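PDB 2HZG: mandelate racemase/muconate lactonizing enzyme/Enolase superfamily, which belongs to the enolase superfamily, pairing an alpha+beta capping domain with a barrel domain that holds a sodium ion, but is of unknown specific function. Local coordinates for residues A[311-316]-A[360-365]; A[147-152]-A[180-185]; A[264-269]-A[295-300]; A[6-11]-A[53-58]. One frame throughout, in Å; residues are numbered along the deposited sequence. Where two conformers were deposited one is given.

Interaction 1 (A[311-316]-A[360-365])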
loop_
_atom_site.group_PDB
_atom_site.type_symbol
_atom_site.label_atom_id
_atom_site.label_comp_id
_atom_site.label_asym_id
_atom_site.label_seq_id
_atom_site.Cartn_x
_atom_site.Cartn_y
_atom_site.Cartn_z
ATOM N N ALA A 311 11.493 -13.334 12.912
ATOM C CA ALA A 311 10.790 -12.034 12.868
ATOM C C ALA A 311 11.093 -11.203 14.105
ATOM O O ALA A 311 11.341 -10.003 13.995
ATOM C CB ALA A 311 9.272 -12.250 12.715
ATOM N N LEU A 312 11.072 -11.844 15.281
ATOM C CA LEU A 312 11.392 -11.146 16.537
ATOM C C LEU A 312 12.788 -10.549 16.502
ATOM O O LEU A 312 12.972 -9.374 16.785
ATOM C CB LEU A 312 11.253 -12.064 17.766
ATOM C CG LEU A 312 11.573 -11.464 19.153
ATOM C CD1 LEU A 312 10.753 -10.171 19.480
ATOM C CD2 LEU A 312 11.354 -12.551 20.226
ATOM N N SER A 313 13.773 -11.380 16.159
ATOM C CA SER A 313 15.140 -10.927 16.080
ATOM C C SER A 313 15.220 -9.734 15.138
ATOM O O SER A 313 15.809 -8.717 15.488
ATOM C CB SER A 313 16.055 -12.053 15.585
ATOM O OG SER A 313 17.274 -11.468 15.166
ATOM N N ALA A 314 14.594 -9.847 13.961
ATOM C CA ALA A 314 14.694 -8.785 12.959
ATOM C C ALA A 314 14.097 -7.494 13.477
ATOM O O ALA A 314 14.681 -6.432 13.314
ATOM C CB ALA A 314 14.032 -9.202 11.649
ATOM N N SER A 315 12.947 -7.592 14.149
ATOM C CA SER A 315 12.257 -6.390 14.606
ATOM C C SER A 315 12.866 -5.789 15.879
ATOM O O SER A 315 12.553 -4.663 16.225
ATOM C CB SER A 315 10.746 -6.610 14.710
ATOM O OG SER A 315 10.125 -6.654 13.392
ATOM N N LEU A 316 13.744 -6.534 16.551
ATOM C CA LEU A 316 14.532 -5.989 17.669
ATOM C C LEU A 316 15.760 -5.231 17.165
ATOM O O LEU A 316 16.191 -4.266 17.797
ATOM C CB LEU A 316 14.968 -7.095 18.628
ATOM C CG LEU A 316 13.870 -7.814 19.424
ATOM C CD1 LEU A 316 14.445 -8.903 20.330
ATOM C CD2 LEU A 316 13.128 -6.797 20.244
ATOM N N PRO A 360 25.893 -13.755 14.970
ATOM C CA PRO A 360 25.988 -13.164 13.618
ATOM C C PRO A 360 24.664 -13.058 12.855
ATOM O O PRO A 360 23.804 -13.940 12.974
ATOM C CB PRO A 360 26.927 -14.132 12.875
ATOM C CG PRO A 360 27.767 -14.748 13.972
ATOM C CD PRO A 360 26.742 -14.964 15.074
ATOM N N GLY A 361 24.541 -12.007 12.039
ATOM C CA GLY A 361 23.312 -11.735 11.302
ATOM C C GLY A 361 22.140 -11.553 12.251
ATOM O O GLY A 361 22.242 -10.862 13.260
ATOM N N LEU A 362 21.032 -12.210 11.937
ATOM C CA LEU A 362 19.861 -12.209 12.806
ATOM C C LEU A 362 20.019 -13.164 13.995
ATOM O O LEU A 362 19.163 -13.201 14.879
ATOM C CB LEU A 362 18.585 -12.513 11.991
ATOM C CG LEU A 362 18.241 -11.430 10.936
ATOM C CD1 LEU A 362 17.023 -11.796 10.061
ATOM C CD2 LEU A 362 18.023 -10.056 11.592
ATOM N N GLY A 363 21.099 -13.954 13.996
ATOM C CA GLY A 363 21.523 -14.681 15.195
ATOM C C GLY A 363 20.738 -15.944 15.501
ATOM O O GLY A 363 20.857 -16.494 16.600
ATOM N N LEU A 364 19.962 -16.424 14.528
ATOM C CA LEU A 364 19.132 -17.616 14.676
ATOM C C LEU A 364 19.145 -18.413 13.398
ATOM O O LEU A 364 19.273 -17.855 12.301
ATOM C CB LEU A 364 17.676 -17.262 15.045
ATOM C CG LEU A 364 17.494 -16.507 16.368
ATOM C CD1 LEU A 364 16.122 -15.868 16.422
ATOM C CD2 LEU A 364 17.748 -17.418 17.603
ATOM N N GLN A 365 19.012 -19.721 13.543
ATOM C CA GLN A 365 19.062 -20.622 12.409
ATOM C C GLN A 365 17.631 -20.982 12.013
ATOM O O GLN A 365 16.812 -21.350 12.878
ATOM C CB GLN A 365 19.852 -21.882 12.813
ATOM C CG GLN A 365 20.395 -22.730 11.667
ATOM C CD GLN A 365 21.681 -22.182 11.031
ATOM O OE1 GLN A 365 22.126 -22.705 10.015
ATOM N NE2 GLN A 365 22.249 -21.108 11.594
#
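S313 and L362 bring helix 309-316 of the enolase-type barrel domain against a type II' beta turn, P360 to G363, in the loop that runs toward helix 368-374. The turn carries G361 and G363 at positive phi and is closed by a weak bond from G363 N to P360 O.

The polar part is a single short bond: S313 OG gives its proton to L362 O at 2.6 Å. It arrives in the carbonyl plane on a lone pair, with a C=O...OG angle of 125°. The hydroxyl stands anti to the backbone N (chi1 164°), which carries it off the helix toward the turn. Q317 NE2 also bonds to S313 OG, so this buried oxygen is held as well by the residue just after the helix. L362 N is in turn bonded to D112 OD1 of helix 99-118.

Apolar contacts lie beside that bond. One methyl of L362 lies against the helix, with L362 CD2 3.8 Å from A314 CA; the methyl of the alanine is slightly farther off. A314 also touches M108, so helix 99-118 borders the same place. Beyond the turn L364 reaches back to the serine, its CD1 3.9 Å from S313 CB.

Interaction 2 (A[147-152]-A[180-185])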
loop_
_atom_site.group_PDB
_atom_site.type_symbol
_atom_site.label_atom_id
_atom_site.label_comp_id
_atom_site.label_asym_id
_atom_site.label_seq_id
_atom_site.Cartn_x
_atom_site.Cartn_y
_atom_site.Cartn_z
ATOM N N GLN A 147 -13.697 -14.433 30.805
ATOM C CA GLN A 147 -12.983 -15.382 31.648
ATOM C C GLN A 147 -11.757 -15.985 30.911
ATOM O O GLN A 147 -10.690 -16.156 31.511
ATOM C CB GLN A 147 -13.903 -16.507 32.144
ATOM C CG GLN A 147 -13.210 -17.424 33.161
ATOM C CD GLN A 147 -12.980 -16.721 34.481
ATOM O OE1 GLN A 147 -13.780 -15.857 34.879
ATOM N NE2 GLN A 147 -11.891 -17.079 35.179
ATOM N N GLU A 148 -11.916 -16.294 29.626
ATOM C CA GLU A 148 -10.773 -16.766 28.820
ATOM C C GLU A 148 -9.628 -15.738 28.849
ATOM O O GLU A 148 -8.475 -16.087 29.081
ATOM C CB GLU A 148 -11.230 -17.095 27.395
ATOM C CG GLU A 148 -12.082 -18.377 27.389
ATOM C CD GLU A 148 -12.767 -18.691 26.060
ATOM O OE1 GLU A 148 -12.350 -19.679 25.409
ATOM O OE2 GLU A 148 -13.733 -17.982 25.682
ATOM N N THR A 149 -9.963 -14.461 28.663
ATOM C CA THR A 149 -8.982 -13.365 28.734
ATOM C C THR A 149 -8.311 -13.304 30.103
ATOM O O THR A 149 -7.095 -13.212 30.185
ATOM C CB THR A 149 -9.650 -12.011 28.385
ATOM O OG1 THR A 149 -10.051 -12.048 27.016
ATOM C CG2 THR A 149 -8.709 -10.822 28.610
ATOM N N LEU A 150 -9.112 -13.362 31.174
ATOM C CA LEU A 150 -8.560 -13.404 32.532
ATOM C C LEU A 150 -7.531 -14.545 32.672
ATOM O O LEU A 150 -6.421 -14.320 33.159
ATOM C CB LEU A 150 -9.695 -13.565 33.565
ATOM C CG LEU A 150 -9.391 -13.535 35.062
ATOM C CD1 LEU A 150 -10.687 -13.251 35.836
ATOM C CD2 LEU A 150 -8.733 -14.859 35.527
ATOM N N GLU A 151 -7.913 -15.747 32.232
ATOM C CA GLU A 151 -7.055 -16.950 32.349
ATOM C C GLU A 151 -5.732 -16.798 31.573
ATOM O O GLU A 151 -4.652 -17.180 32.065
ATOM C CB GLU A 151 -7.799 -18.196 31.858
ATOM C CG GLU A 151 -8.973 -18.690 32.766
ATOM C CD GLU A 151 -8.546 -18.961 34.220
ATOM O OE1 GLU A 151 -7.401 -19.427 34.451
ATOM O OE2 GLU A 151 -9.346 -18.692 35.141
ATOM N N ARG A 152 -5.824 -16.218 30.370
ATOM C CA ARG A 152 -4.648 -15.856 29.570
ATOM C C ARG A 152 -3.724 -14.896 30.282
ATOM O O ARG A 152 -2.495 -15.075 30.250
ATOM C CB ARG A 152 -5.072 -15.271 28.212
ATOM C CG ARG A 152 -5.718 -16.338 27.353
ATOM C CD ARG A 152 -6.234 -15.832 26.035
ATOM N NE ARG A 152 -6.925 -16.921 25.348
ATOM C CZ ARG A 152 -7.375 -16.858 24.096
ATOM N NH1 ARG A 152 -7.215 -15.749 23.380
ATOM N NH2 ARG A 152 -7.977 -17.905 23.555
ATOM N N ALA A 180 -15.444 -3.334 28.198
ATOM C CA ALA A 180 -15.122 -3.136 29.611
ATOM C C ALA A 180 -14.929 -4.466 30.353
ATOM O O ALA A 180 -13.971 -4.610 31.099
ATOM C CB ALA A 180 -16.187 -2.237 30.318
ATOM N N ASP A 181 -15.814 -5.427 30.111
ATOM C CA ASP A 181 -15.738 -6.753 30.732
ATOM C C ASP A 181 -14.417 -7.455 30.367
ATOM O O ASP A 181 -13.751 -8.022 31.221
ATOM C CB ASP A 181 -16.924 -7.602 30.289
ATOM C CG ASP A 181 -18.251 -7.183 30.966
ATOM O OD1 ASP A 181 -18.234 -6.404 31.940
ATOM O OD2 ASP A 181 -19.308 -7.633 30.492
ATOM N N GLN A 182 -14.042 -7.362 29.093
ATOM C CA GLN A 182 -12.802 -7.951 28.585
ATOM C C GLN A 182 -11.563 -7.308 29.205
ATOM O O GLN A 182 -10.646 -7.999 29.642
ATOM C CB GLN A 182 -12.753 -7.821 27.053
ATOM C CG GLN A 182 -13.662 -8.770 26.317
ATOM C CD GLN A 182 -13.087 -10.195 26.233
ATOM O OE1 GLN A 182 -12.042 -10.487 26.808
ATOM N NE2 GLN A 182 -13.771 -11.066 25.520
ATOM N N ILE A 183 -11.539 -5.982 29.221
ATOM C CA ILE A 183 -10.380 -5.219 29.672
ATOM C C ILE A 183 -10.187 -5.365 31.180
ATOM O O ILE A 183 -9.064 -5.525 31.661
ATOM C CB ILE A 183 -10.509 -3.726 29.218
ATOM C CG1 ILE A 183 -10.381 -3.632 27.675
ATOM C CG2 ILE A 183 -9.471 -2.842 29.883
ATOM C CD1 ILE A 183 -10.890 -2.304 27.062
ATOM N N MET A 184 -11.297 -5.317 31.917
ATOM C CA MET A 184 -11.268 -5.534 33.370
ATOM C C MET A 184 -10.824 -6.946 33.735
ATOM O O MET A 184 -10.083 -7.127 34.698
ATOM C CB MET A 184 -12.629 -5.221 33.982
ATOM C CG MET A 184 -12.993 -3.733 33.944
ATOM S SD MET A 184 -11.723 -2.698 34.708
ATOM C CE MET A 184 -11.929 -1.206 33.732
ATOM N N ALA A 185 -11.257 -7.928 32.953
ATOM C CA ALA A 185 -10.825 -9.326 33.125
ATOM C C ALA A 185 -9.314 -9.487 32.867
ATOM O O ALA A 185 -8.626 -10.157 33.635
ATOM C CB ALA A 185 -11.644 -10.260 32.243
#
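Two neighbouring outer helices of the barrel domain, 146-158 and 176-190, meet here through T149 and L150 on the first and Q182 and A185 on the second. Between them the chain runs through strand 163-167, next to 135-141 in the parallel sheet.

The polar link is T149 OG1 to Q182 OE1, at 2.5 Å, with the threonine as donor. The hydroxyl lies in the carbonyl plane of the amide, at a C=O...OG1 angle of 148°. Q182 starts out along the flank of its helix and bends at chi2 (-78°), bringing OE1 to the threonine; the two side chains cross at about a right angle. Both groups have a further partner in the loop after strand 135-141: T149 OG1 accepts from G143 N, while Q182 NE2 donates to G143 O. Rotation of the amide is thus fixed from both of its ends.

Farther along, the backbones come close, L150 CA lying 4.7 Å from A185 CA. The small alanine permits this, and L150 CA makes a CH...O contact of 3.4 Å with A185 O; the CB atoms of the two residues touch as well. Alanine-mediated close packing, with a polar tie to the loop after strand 135-141, is in keeping with adjacent helices in the outer layer of a TIM-type (beta/alpha) barrel.

Interaction 3 (A[264-269]-A[295-300])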
loop_
_atom_site.group_PDB
_atom_site.type_symbol
_atom_site.label_atom_id
_atom_site.label_comp_id
_atom_site.label_asym_id
_atom_site.label_seq_id
_atom_site.Cartn_x
_atom_site.Cartn_y
_atom_site.Cartn_z
ATOM N N HIS A 264 4.612 10.047 9.409
ATOM C CA HIS A 264 3.344 10.786 9.433
ATOM C C HIS A 264 2.509 10.484 10.664
ATOM O O HIS A 264 1.901 11.390 11.243
ATOM C CB HIS A 264 2.529 10.519 8.169
ATOM C CG HIS A 264 3.182 11.024 6.919
ATOM N ND1 HIS A 264 2.815 10.596 5.662
ATOM C CD2 HIS A 264 4.180 11.919 6.735
ATOM C CE1 HIS A 264 3.558 11.208 4.756
ATOM N NE2 HIS A 264 4.403 12.006 5.384
ATOM N N LEU A 265 2.464 9.213 11.057
ATOM C CA LEU A 265 1.790 8.843 12.301
ATOM C C LEU A 265 2.403 9.556 13.497
ATOM O O LEU A 265 1.666 10.083 14.341
ATOM C CB LEU A 265 1.794 7.312 12.513
ATOM C CG LEU A 265 0.939 6.798 13.677
ATOM C CD1 LEU A 265 -0.561 7.083 13.492
ATOM C CD2 LEU A 265 1.196 5.298 13.806
ATOM N N MET A 266 3.735 9.602 13.573
ATOM C CA MET A 266 4.382 10.369 14.666
ATOM C C MET A 266 4.095 11.864 14.588
ATOM O O MET A 266 3.775 12.487 15.601
ATOM C CB MET A 266 5.883 10.138 14.719
ATOM C CG MET A 266 6.243 8.693 15.026
ATOM S SD MET A 266 8.020 8.458 15.209
ATOM C CE MET A 266 8.558 8.496 13.509
ATOM N N ASP A 267 4.189 12.423 13.385
ATOM C CA ASP A 267 4.033 13.869 13.220
ATOM C C ASP A 267 2.596 14.389 13.248
ATOM O O ASP A 267 2.381 15.482 13.737
ATOM C CB ASP A 267 4.773 14.370 11.977
ATOM C CG ASP A 267 6.279 14.341 12.166
ATOM O OD1 ASP A 267 6.740 14.313 13.326
ATOM O OD2 ASP A 267 7.001 14.298 11.162
ATOM N N TYR A 268 1.636 13.625 12.725
ATOM C CA TYR A 268 0.246 14.066 12.685
ATOM C C TYR A 268 -0.703 13.264 13.606
ATOM O O TYR A 268 -1.784 13.731 13.940
ATOM C CB TYR A 268 -0.257 14.034 11.244
ATOM C CG TYR A 268 0.607 14.883 10.327
ATOM C CD1 TYR A 268 0.519 16.274 10.361
ATOM C CD2 TYR A 268 1.521 14.298 9.449
ATOM C CE1 TYR A 268 1.310 17.068 9.549
ATOM C CE2 TYR A 268 2.328 15.088 8.614
ATOM C CZ TYR A 268 2.200 16.480 8.677
ATOM O OH TYR A 268 2.966 17.304 7.879
ATOM N N GLY A 269 -0.306 12.052 13.988
ATOM C CA GLY A 269 -1.210 11.157 14.709
ATOM C C GLY A 269 -1.193 11.341 16.201
ATOM O O GLY A 269 -2.057 10.818 16.887
ATOM N N GLN A 295 13.668 8.763 17.892
ATOM C CA GLN A 295 14.653 9.363 18.803
ATOM C C GLN A 295 14.674 10.885 18.702
ATOM O O GLN A 295 14.635 11.574 19.726
ATOM C CB GLN A 295 16.062 8.817 18.519
ATOM C CG GLN A 295 16.296 7.401 19.029
ATOM C CD GLN A 295 16.431 7.344 20.538
ATOM O OE1 GLN A 295 17.482 7.658 21.079
ATOM N NE2 GLN A 295 15.361 6.954 21.225
ATOM N N ALA A 296 14.726 11.413 17.479
ATOM C CA ALA A 296 14.696 12.870 17.274
ATOM C C ALA A 296 13.442 13.523 17.889
ATOM O O ALA A 296 13.499 14.674 18.358
ATOM C CB ALA A 296 14.788 13.191 15.816
ATOM N N ARG A 297 12.331 12.771 17.904
ATOM C CA ARG A 297 11.039 13.230 18.409
ATOM C C ARG A 297 10.756 12.885 19.862
ATOM O O ARG A 297 9.766 13.349 20.422
ATOM C CB ARG A 297 9.916 12.639 17.559
ATOM C CG ARG A 297 9.734 13.310 16.231
ATOM C CD ARG A 297 9.255 12.306 15.194
ATOM N NE ARG A 297 9.080 12.945 13.887
ATOM C CZ ARG A 297 10.050 13.150 13.005
ATOM N NH1 ARG A 297 9.763 13.774 11.876
ATOM N NH2 ARG A 297 11.301 12.764 13.247
ATOM N N GLY A 298 11.580 12.035 20.464
ATOM C CA GLY A 298 11.351 11.626 21.840
ATOM C C GLY A 298 10.146 10.710 21.957
ATOM O O GLY A 298 9.501 10.645 23.007
ATOM N N ILE A 299 9.843 10.009 20.865
ATOM C CA ILE A 299 8.779 9.006 20.837
ATOM C C ILE A 299 9.375 7.611 21.057
ATOM O O ILE A 299 10.337 7.229 20.403
ATOM C CB ILE A 299 7.953 9.088 19.512
ATOM C CG1 ILE A 299 7.250 10.461 19.423
ATOM C CG2 ILE A 299 6.924 7.921 19.414
ATOM C CD1 ILE A 299 6.643 10.788 18.071
ATOM N N THR A 300 8.797 6.860 21.987
ATOM C CA THR A 300 9.208 5.485 22.247
ATOM C C THR A 300 8.974 4.575 21.039
ATOM O O THR A 300 7.875 4.513 20.490
ATOM C CB THR A 300 8.486 4.898 23.466
ATOM O OG1 THR A 300 8.686 5.751 24.596
ATOM C CG2 THR A 300 9.026 3.461 23.792
#
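D267 OD1 and R297 NE form the shortest polar bond of this contact, 2.8 Å with an N-H...O angle of 161°, and it is one half of a two-pronged salt bridge. The other half runs from R297 NH1 to D267 OD2 at 2.9 Å, straighter still at 167°. The arginine offers its side, NE and one NH, with one nitrogen to each carboxylate oxygen. Both oxygens are met on their syn side; OD2 is approached along its syn lone pair, whereas NE sits somewhat out of the carboxylate plane at OD1. Since the two flat groups are only 28° apart, carboxylate and guanidinium lie nearly coplanar, edge against edge. R297 NH2 is bonded to A293 O one turn back in its own helix, which helps to set the guanidinium's rotation.

Next to the ion pair M266 makes the apolar part. Its CB is pressed tightly against I299 CD1, 3.5 Å away, and its sulphur touches both the same methyl and the arginine's chain, SD lying 4.0 Å from R297 CD.

R297 ends helix 284-297. G298, at positive phi, closes it in a Schellman motif, after which I299 leads into strand 300-303 of the barrel. On the first helix, Y268 stacks on Y268 of the second subunit, so the salt bridge lies beside the dimer interface. D267 is exposed and R297 partly so. Opposite charges meeting through two nearly straight bonds hold the arginine's side and the carboxylate in one mutual orientation, and probably favour the charged form of both.

Interaction 4 (A[6-11]-A[53-58])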
loop_
_atom_site.group_PDB
_atom_site.type_symbol
_atom_site.label_atom_id
_atom_site.label_comp_id
_atom_site.label_asym_id
_atom_site.label_seq_id
_atom_site.Cartn_x
_atom_site.Cartn_y
_atom_site.Cartn_z
ATOM N N ASP A 6 22.975 -14.816 -6.112
ATOM C CA ASP A 6 22.852 -15.896 -7.095
ATOM C C ASP A 6 21.504 -16.618 -7.001
ATOM O O ASP A 6 21.083 -17.285 -7.928
ATOM C CB ASP A 6 23.967 -16.944 -6.883
ATOM C CG ASP A 6 25.364 -16.328 -6.783
ATOM O OD1 ASP A 6 25.813 -15.663 -7.739
ATOM O OD2 ASP A 6 26.035 -16.532 -5.749
ATOM N N ALA A 7 20.858 -16.537 -5.840
ATOM C CA ALA A 7 19.603 -17.275 -5.613
ATOM C C ALA A 7 18.747 -16.561 -4.577
ATOM O O ALA A 7 19.267 -15.989 -3.606
ATOM C CB ALA A 7 19.889 -18.732 -5.153
ATOM N N VAL A 8 17.441 -16.588 -4.788
ATOM C CA VAL A 8 16.494 -16.113 -3.780
ATOM C C VAL A 8 15.371 -17.109 -3.830
ATOM O O VAL A 8 14.617 -17.156 -4.819
ATOM C CB VAL A 8 15.932 -14.696 -4.063
ATOM C CG1 VAL A 8 14.984 -14.244 -2.923
ATOM C CG2 VAL A 8 17.050 -13.675 -4.282
ATOM N N ASP A 9 15.274 -17.918 -2.773
ATOM C CA ASP A 9 14.251 -18.938 -2.692
ATOM C C ASP A 9 13.197 -18.551 -1.679
ATOM O O ASP A 9 13.512 -18.117 -0.551
ATOM C CB ASP A 9 14.851 -20.308 -2.350
ATOM C CG ASP A 9 15.752 -20.814 -3.456
ATOM O OD1 ASP A 9 15.269 -20.912 -4.608
ATOM O OD2 ASP A 9 16.947 -21.047 -3.184
ATOM N N LEU A 10 11.953 -18.726 -2.112
ATOM C CA LEU A 10 10.772 -18.280 -1.384
ATOM C C LEU A 10 9.964 -19.484 -0.929
ATOM O O LEU A 10 9.505 -20.269 -1.758
ATOM C CB LEU A 10 9.915 -17.407 -2.303
ATOM C CG LEU A 10 10.591 -16.212 -3.009
ATOM C CD1 LEU A 10 9.547 -15.352 -3.780
ATOM C CD2 LEU A 10 11.378 -15.348 -2.016
ATOM N N PHE A 11 9.762 -19.588 0.383
ATOM C CA PHE A 11 9.089 -20.717 1.009
ATOM C C PHE A 11 7.767 -20.276 1.619
ATOM O O PHE A 11 7.749 -19.561 2.610
ATOM C CB PHE A 11 9.990 -21.310 2.097
ATOM C CG PHE A 11 11.270 -21.893 1.564
ATOM C CD1 PHE A 11 11.354 -23.265 1.291
ATOM C CD2 PHE A 11 12.378 -21.077 1.318
ATOM C CE1 PHE A 11 12.532 -23.819 0.798
ATOM C CE2 PHE A 11 13.567 -21.621 0.816
ATOM C CZ PHE A 11 13.637 -23.000 0.553
ATOM N N ALA A 53 4.067 -13.575 -6.054
ATOM C CA ALA A 53 3.688 -12.976 -7.343
ATOM C C ALA A 53 4.424 -11.663 -7.631
ATOM O O ALA A 53 4.895 -11.464 -8.754
ATOM C CB ALA A 53 2.171 -12.808 -7.454
ATOM N N ALA A 54 4.557 -10.793 -6.625
ATOM C CA ALA A 54 5.360 -9.568 -6.736
ATOM C C ALA A 54 6.827 -9.865 -7.079
ATOM O O ALA A 54 7.468 -9.107 -7.800
ATOM C CB ALA A 54 5.252 -8.687 -5.434
ATOM N N PHE A 55 7.359 -10.965 -6.556
ATOM C CA PHE A 55 8.743 -11.373 -6.871
ATOM C C PHE A 55 8.986 -11.816 -8.321
ATOM O O PHE A 55 10.038 -11.504 -8.892
ATOM C CB PHE A 55 9.253 -12.470 -5.912
ATOM C CG PHE A 55 10.741 -12.585 -5.901
ATOM C CD1 PHE A 55 11.521 -11.546 -5.406
ATOM C CD2 PHE A 55 11.375 -13.700 -6.448
ATOM C CE1 PHE A 55 12.906 -11.621 -5.431
ATOM C CE2 PHE A 55 12.777 -13.785 -6.469
ATOM C CZ PHE A 55 13.532 -12.750 -5.968
ATOM N N VAL A 56 8.028 -12.539 -8.903
ATOM C CA VAL A 56 8.259 -13.225 -10.187
ATOM C C VAL A 56 7.407 -12.763 -11.371
ATOM O O VAL A 56 7.574 -13.280 -12.461
ATOM C CB VAL A 56 8.049 -14.776 -10.058
ATOM C CG1 VAL A 56 9.007 -15.362 -8.976
ATOM C CG2 VAL A 56 6.561 -15.120 -9.737
ATOM N N CYS A 57 6.470 -11.837 -11.154
ATOM C CA CYS A 57 5.500 -11.510 -12.201
ATOM C C CYS A 57 6.156 -10.989 -13.486
ATOM O O CYS A 57 7.214 -10.381 -13.436
ATOM C CB CYS A 57 4.461 -10.485 -11.701
ATOM S SG CYS A 57 5.163 -8.968 -11.073
ATOM N N PRO A 58 5.503 -11.203 -14.641
ATOM C CA PRO A 58 5.958 -10.490 -15.839
ATOM C C PRO A 58 5.925 -8.985 -15.569
ATOM O O PRO A 58 5.044 -8.500 -14.844
ATOM C CB PRO A 58 4.899 -10.864 -16.888
ATOM C CG PRO A 58 4.355 -12.178 -16.439
ATOM C CD PRO A 58 4.338 -12.062 -14.920
#
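The phenyl ring of F55 is the flat group here, and V8 and L10 both meet it obliquely, neither squarely over a face nor straight at an edge. They take different parts of the residue. V8 meets the far end: its CB lies 3.6 Å from F55 CZ, and its CG1 is 3.7 Å from the same atom. L10 takes the near end, where CD1 sits 3.6 Å from F55 CB and equally 3.6 Å from F55 CD2, so a single methyl fills the angle between the side-chain stem and the ring.

F55 can span the two because its ring stands anti to the backbone N (chi1 -161°), which extends it from the helix toward the strand. V8 and L10 are two apart along that strand, and both direct their side chains to the helix; D9 between them turns the other way, to a salt bridge with R32. The contact across the segments is wholly apolar, and the closest pair of CA atoms, those of L10 and F55, is 9.1 Å apart. The side chains bridge that distance.

Strand 5-14 is an outer strand of the three-stranded antiparallel sheet in the capping domain, and V8 and L10 also touch V31 on adjacent strand 27-35. Helix 99-118 adds to the surroundings, its M102 touching both L10 and F55 and its I106 reaching F55, while helix 48-56 packs through A53 on A53 of the second subunit.

Along the chain the contacts follow one another without overlap: interaction 4 closes first, then interactions 2, 3 and 1. Interaction 4 belongs to the N-terminal capping region, and the other three to the barrel domain. Interactions 2 and 3 each join neighbouring outer helices of the barrel, with centres 31 Å apart, whereas interaction 1 ties helix 309-316, which follows strand 300-303, to a later loop. Interactions 2 and 4 lie on opposite sides of the chain's centre, 43 Å between their centres. Helix 99-118 borders both interactions 1 and 4, linking the domains, and interactions 3 and 4 each touch the second subunit, so both domains contribute to the dimer.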